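Local coordinates for Mlr6093 protein (PDB 2QJ8), which probably works as a zinc-dependent hydrolase of the succinylglutamate desuccinylase/aspartoacylase family, acting on ester or linear amide bonds, at residues Asp102-Asn107 with Val118-Ala123; Cys149-Ile154 with Leu217-Ala222. All blocks are in the same frame, centred on the assembly; numbering follows the deposited sequence.

Contact 1 of 2, residues Asp102-Asn107 with Val118-Ala123; sequences DGKNLN and VSERIA
The carboxylate of Asp-102 meets Ser-119 in the first turn of helix 118-129 with both of its oxygens. Ser-119 OG lies 2.6 Å from Asp-102 OD1 and equally close to OD2, so the hydroxyl sits between the two oxygens, and the geometry does not settle which acceptor takes its proton. The backbone adds a second grip: Ser-119 N donates to Asp-102 OD2 at 2.9 Å, with an N-H...O angle of 150°, approaching from above the carboxylate plane. Asp-102 CG stands between its own backbone N and carbonyl carbon (chi1 62°), and OD1 accepts from Lys-104 N at 3.2 Å, which makes an Asx turn. Ser-117 OG also bonds to OD2, and Thr-99 OG1 bonds to Ser-119 OG.

Beside this group, Lys-104 passes its CB near the serine hydroxyl and runs on as an extended chain. Lys-104 NZ reaches Glu-120 OE2 at 2.9 Å, a salt bridge whose hydrogen bond is weak; the same OE2 accepts from Ser-117 N.

The apolar part belongs to Leu-106, whose side chain crosses that of Ile-122 at about a right angle. Leu-106 CD1 lies 3.8 Å from Ile-122 CB and 4.1 Å from Ala-123 CB, and comes as close as 3.1 Å to Ser-119 O, evidence of tight packing against the helix backbone.

An alanine in place of Asp-102 would probably leave Ser-119 N and Lys-104 N without this acceptor, freeing the turn to shift relative to the helix. The chemistry implies one carboxylate gathering donors from turn and helix start together; the nearby N-terminal end of the helix is likely to stabilise its negative charge, while Lys-104 offsets that of Glu-120.

Contact 2 of 2, residues Cys149-Ile154 with Leu217-Ala222; sequences CAPSII and LTIYEA
Pro-151 places its CB over one face of the Tyr-220 ring, 4.1 Å from the centroid and 26° off the ring normal, which meets the geometry of a CH-pi contact. The methylene is displaced toward the phenol end: the closest ring atom is CZ of Tyr-220, 3.7 Å from Pro-151 CB, and Tyr-220 OH comes within 3.4 Å of Pro-151 CA. A chi1 of -74° sets Tyr-220 CG anti to the carbonyl carbon, beside the backbone N; it is the far end of the ring that comes nearer to the proline. From the preceding helical residue, Ile-219 brings up CG2, the branch anti to its backbone N, to 3.8 Å from the same Pro-151 CB, so that the ring and a methyl group both pack on one proline carbon. No direct hydrogen bond joins the segments, but a water bridges them, donating to Cys-149 O at 3.2 Å and pairing with Tyr-220 OH at 3.0 Å. Next to the proline, Ser-152 OG donates to Ala-150 O.

Phe-207 of strand 201-208 stacks with the tyrosine ring, and that strand pairs antiparallel with 152-155. The arrangement is thus helix-on-sheet packing within the alpha/beta catalytic domain of the aspartoacylase family: helix 218-230 meets the entry to strand 152-155 through a proline-aromatic contact.

How the contacts relate
From the N terminus, contact 1 comes first: it folds the loop 102-107 back onto the start of helix 118-129, closing an irregular connection of ten residues. The chain then runs through strand 136-144 before contact 2 opens at 149-154; 62 residues, including helices 161-172 and 190-197, pass before it closes, joining the residues that lead into strand 152-155 to the start of helix 218-230. The contacts are in series, neither nested nor crossed. Contacts 1 and 2 have their centres 26 Å apart, on opposite sides of the chain's centre; their nearest atoms are about 11 Å apart. A backbone hydrogen bond between Asn-107 and Met-190 ties the first loop to the chain that contact 2 encloses.

Contact 1 of 2, residues Asp102-Asn107 with Val118-Ala123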
loop_
_atom_site.group_PDB
_atom_site.type_symbol
_atom_site.label_atom_id
_atom_site.label_comp_id
_atom_site.label_asym_id
_atom_site.label_seq_id
_atom_site.Cartn_x
_atom_site.Cartn_y
_atom_site.Cartn_z
ATOM N N ASP A 102 17.313 -14.392 5.126
ATOM C CA ASP A 102 17.312 -15.669 4.375
ATOM C C ASP A 102 16.383 -15.725 3.156
ATOM O O ASP A 102 16.396 -16.717 2.433
ATOM C CB ASP A 102 17.071 -16.871 5.327
ATOM C CG ASP A 102 15.736 -16.837 6.032
ATOM O OD1 ASP A 102 14.968 -15.892 5.851
ATOM O OD2 ASP A 102 15.465 -17.758 6.824
ATOM N N GLY A 103 15.570 -14.688 2.954
ATOM C CA GLY A 103 14.622 -14.623 1.834
ATOM C C GLY A 103 13.389 -15.498 1.983
ATOM O O GLY A 103 12.558 -15.516 1.076
ATOM N N LYS A 104 13.209 -16.160 3.137
ATOM C CA LYS A 104 12.129 -17.127 3.313
ATOM C C LYS A 104 10.875 -16.518 3.902
ATOM O O LYS A 104 10.900 -15.570 4.702
ATOM C CB LYS A 104 12.582 -18.334 4.163
ATOM C CG LYS A 104 13.835 -19.044 3.634
ATOM C CD LYS A 104 14.325 -20.219 4.503
ATOM C CE LYS A 104 15.563 -20.835 3.864
ATOM N NZ LYS A 104 16.280 -21.821 4.728
ATOM N N ASN A 105 9.761 -17.066 3.459
ATOM C CA ASN A 105 8.429 -16.746 3.958
ATOM C C ASN A 105 8.283 -17.639 5.169
ATOM O O ASN A 105 8.213 -18.872 5.062
ATOM C CB ASN A 105 7.397 -17.020 2.866
ATOM C CG ASN A 105 5.951 -16.863 3.316
ATOM O OD1 ASN A 105 5.619 -16.638 4.487
ATOM N ND2 ASN A 105 5.072 -16.942 2.344
ATOM N N LEU A 106 8.312 -16.989 6.324
ATOM C CA LEU A 106 8.269 -17.617 7.636
ATOM C C LEU A 106 7.120 -18.621 7.814
ATOM O O LEU A 106 7.297 -19.682 8.429
ATOM C CB LEU A 106 8.219 -16.509 8.713
ATOM C CG LEU A 106 8.031 -16.881 10.181
ATOM C CD1 LEU A 106 9.170 -17.778 10.606
ATOM C CD2 LEU A 106 7.958 -15.616 11.065
ATOM N N ASN A 107 5.966 -18.262 7.281
ATOM C CA ASN A 107 4.775 -19.098 7.322
ATOM C C ASN A 107 4.977 -20.415 6.567
ATOM O O ASN A 107 4.676 -21.472 7.140
ATOM C CB ASN A 107 3.564 -18.314 6.797
ATOM C CG ASN A 107 2.251 -19.068 6.942
ATOM O OD1 ASN A 107 1.973 -20.010 6.197
ATOM N ND2 ASN A 107 1.407 -18.608 7.861
ATOM N N VAL A 118 17.507 -18.170 9.851
ATOM C CA VAL A 118 16.704 -17.380 10.832
ATOM C C VAL A 118 15.197 -17.662 10.775
ATOM O O VAL A 118 14.605 -17.893 11.809
ATOM C CB VAL A 118 17.005 -15.832 10.826
ATOM C CG1 VAL A 118 16.552 -15.152 9.516
ATOM C CG2 VAL A 118 16.354 -15.168 12.051
ATOM N N SER A 119 14.592 -17.683 9.588
ATOM C CA SER A 119 13.145 -17.983 9.455
ATOM C C SER A 119 12.755 -19.336 10.063
ATOM O O SER A 119 11.734 -19.449 10.752
ATOM C CB SER A 119 12.687 -17.949 8.000
ATOM O OG SER A 119 13.090 -16.739 7.397
ATOM N N GLU A 120 13.610 -20.323 9.838
ATOM C CA GLU A 120 13.437 -21.686 10.352
ATOM C C GLU A 120 13.576 -21.767 11.873
ATOM O O GLU A 120 12.849 -22.540 12.512
ATOM C CB GLU A 120 14.450 -22.630 9.701
ATOM C CG GLU A 120 14.384 -22.693 8.180
ATOM C CD GLU A 120 15.413 -23.623 7.649
ATOM O OE1 GLU A 120 15.142 -24.840 7.611
ATOM O OE2 GLU A 120 16.494 -23.145 7.254
ATOM N N ARG A 121 14.506 -20.986 12.451
ATOM C CA ARG A 121 14.651 -20.917 13.920
ATOM C C ARG A 121 13.464 -20.196 14.573
ATOM O O ARG A 121 13.045 -20.582 15.672
ATOM C CB ARG A 121 15.978 -20.269 14.353
ATOM C CG ARG A 121 17.219 -20.992 13.819
ATOM C CD ARG A 121 18.525 -20.575 14.532
ATOM N NE ARG A 121 18.808 -19.144 14.427
ATOM C CZ ARG A 121 19.268 -18.519 13.346
ATOM N NH1 ARG A 121 19.501 -19.168 12.225
ATOM N NH2 ARG A 121 19.495 -17.218 13.387
ATOM N N ILE A 122 12.923 -19.161 13.915
ATOM C CA ILE A 122 11.729 -18.472 14.428
ATOM C C ILE A 122 10.551 -19.446 14.467
ATOM O O ILE A 122 9.863 -19.537 15.489
ATOM C CB ILE A 122 11.342 -17.205 13.611
ATOM C CG1 ILE A 122 12.453 -16.134 13.741
ATOM C CG2 ILE A 122 9.941 -16.609 14.129
ATOM C CD1 ILE A 122 12.412 -15.055 12.704
ATOM N N ALA A 123 10.357 -20.171 13.361
ATOM C CA ALA A 123 9.278 -21.148 13.212
ATOM C C ALA A 123 9.430 -22.269 14.259
ATOM O O ALA A 123 8.453 -22.635 14.900
ATOM C CB ALA A 123 9.253 -21.715 11.783
#

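Contact 2 of 2, residues Cys149-Ile154 with Leu217-Ala222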
loop_
_atom_site.group_PDB
_atom_site.type_symbol
_atom_site.label_atom_id
_atom_site.label_comp_id
_atom_site.label_asym_id
_atom_site.label_seq_id
_atom_site.Cartn_x
_atom_site.Cartn_y
_atom_site.Cartn_z
ATOM N N CYS A 149 -8.496 -6.039 -0.485
ATOM C CA CYS A 149 -9.369 -7.182 -0.351
ATOM C C CYS A 149 -10.405 -6.904 0.720
ATOM O O CYS A 149 -10.226 -6.015 1.563
ATOM C CB CYS A 149 -8.599 -8.475 -0.079
ATOM S SG CYS A 149 -7.878 -8.641 1.550
ATOM N N ALA A 150 -11.492 -7.665 0.669
ATOM C CA ALA A 150 -12.576 -7.542 1.630
ATOM C C ALA A 150 -12.098 -7.931 3.036
ATOM O O ALA A 150 -11.253 -8.815 3.143
ATOM C CB ALA A 150 -13.714 -8.467 1.222
ATOM N N PRO A 151 -12.611 -7.265 4.104
ATOM C CA PRO A 151 -12.295 -7.742 5.470
ATOM C C PRO A 151 -13.002 -9.081 5.588
ATOM O O PRO A 151 -14.217 -9.161 5.429
ATOM C CB PRO A 151 -12.894 -6.677 6.391
ATOM C CG PRO A 151 -13.173 -5.496 5.497
ATOM C CD PRO A 151 -13.487 -6.085 4.147
ATOM N N SER A 152 -12.219 -10.126 5.830
ATOM C CA SER A 152 -12.707 -11.487 5.670
ATOM C C SER A 152 -11.877 -12.553 6.347
ATOM O O SER A 152 -10.878 -12.262 6.967
ATOM C CB SER A 152 -12.666 -11.794 4.141
ATOM O OG SER A 152 -11.365 -11.623 3.599
ATOM N N ILE A 153 -12.384 -13.780 6.269
ATOM C CA ILE A 153 -11.673 -14.975 6.614
ATOM C C ILE A 153 -11.727 -15.833 5.360
ATOM O O ILE A 153 -12.799 -15.950 4.773
ATOM C CB ILE A 153 -12.335 -15.723 7.787
ATOM C CG1 ILE A 153 -12.033 -14.988 9.104
ATOM C CG2 ILE A 153 -11.823 -17.127 7.871
ATOM C CD1 ILE A 153 -12.892 -15.389 10.227
ATOM N N ILE A 154 -10.582 -16.375 4.938
ATOM C CA ILE A 154 -10.499 -17.303 3.808
ATOM C C ILE A 154 -10.335 -18.688 4.416
ATOM O O ILE A 154 -9.398 -18.913 5.182
ATOM C CB ILE A 154 -9.296 -17.047 2.858
ATOM C CG1 ILE A 154 -9.374 -15.649 2.241
ATOM C CG2 ILE A 154 -9.221 -18.136 1.731
ATOM C CD1 ILE A 154 -8.197 -15.329 1.347
ATOM N N LEU A 217 -10.573 -0.825 9.870
ATOM C CA LEU A 217 -9.908 -1.404 11.052
ATOM C C LEU A 217 -10.858 -1.558 12.275
ATOM O O LEU A 217 -10.605 -2.393 13.157
ATOM C CB LEU A 217 -8.612 -0.628 11.382
ATOM C CG LEU A 217 -7.580 -1.117 12.433
ATOM C CD1 LEU A 217 -7.138 -2.560 12.238
ATOM C CD2 LEU A 217 -6.360 -0.200 12.465
ATOM N N THR A 218 -11.948 -0.793 12.331
ATOM C CA THR A 218 -12.955 -0.996 13.375
ATOM C C THR A 218 -13.781 -2.256 12.972
ATOM O O THR A 218 -14.269 -2.987 13.836
ATOM C CB THR A 218 -13.837 0.271 13.646
ATOM O OG1 THR A 218 -14.841 0.403 12.639
ATOM C CG2 THR A 218 -12.961 1.547 13.733
ATOM N N ILE A 219 -13.895 -2.528 11.666
ATOM C CA ILE A 219 -14.546 -3.752 11.179
ATOM C C ILE A 219 -13.813 -4.990 11.726
ATOM O O ILE A 219 -14.450 -5.901 12.292
ATOM C CB ILE A 219 -14.577 -3.806 9.630
ATOM C CG1 ILE A 219 -15.455 -2.693 9.054
ATOM C CG2 ILE A 219 -15.051 -5.197 9.113
ATOM C CD1 ILE A 219 -16.907 -2.725 9.508
ATOM N N TYR A 220 -12.487 -4.986 11.584
ATOM C CA TYR A 220 -11.622 -6.066 12.074
ATOM C C TYR A 220 -11.677 -6.231 13.569
ATOM O O TYR A 220 -11.710 -7.372 14.054
ATOM C CB TYR A 220 -10.182 -5.840 11.669
ATOM C CG TYR A 220 -9.910 -6.093 10.204
ATOM C CD1 TYR A 220 -9.759 -7.409 9.729
ATOM C CD2 TYR A 220 -9.771 -5.028 9.296
ATOM C CE1 TYR A 220 -9.492 -7.670 8.404
ATOM C CE2 TYR A 220 -9.487 -5.273 7.951
ATOM C CZ TYR A 220 -9.344 -6.605 7.511
ATOM O OH TYR A 220 -9.062 -6.873 6.185
ATOM N N GLU A 221 -11.652 -5.104 14.296
ATOM C CA GLU A 221 -11.828 -5.093 15.756
ATOM C C GLU A 221 -13.102 -5.771 16.197
ATOM O O GLU A 221 -13.080 -6.581 17.123
ATOM C CB GLU A 221 -11.942 -3.672 16.314
ATOM C CG GLU A 221 -10.715 -3.064 16.856
ATOM C CD GLU A 221 -10.983 -1.667 17.456
ATOM O OE1 GLU A 221 -12.129 -1.169 17.469
ATOM O OE2 GLU A 221 -10.031 -1.056 17.935
ATOM N N ALA A 222 -14.219 -5.369 15.584
ATOM C CA ALA A 222 -15.529 -5.923 15.928
ATOM C C ALA A 222 -15.593 -7.416 15.559
ATOM O O ALA A 222 -16.181 -8.213 16.303
ATOM C CB ALA A 222 -16.659 -5.140 15.241
HETATM O O HOH W 1 -8.124 -5.353 3.837
#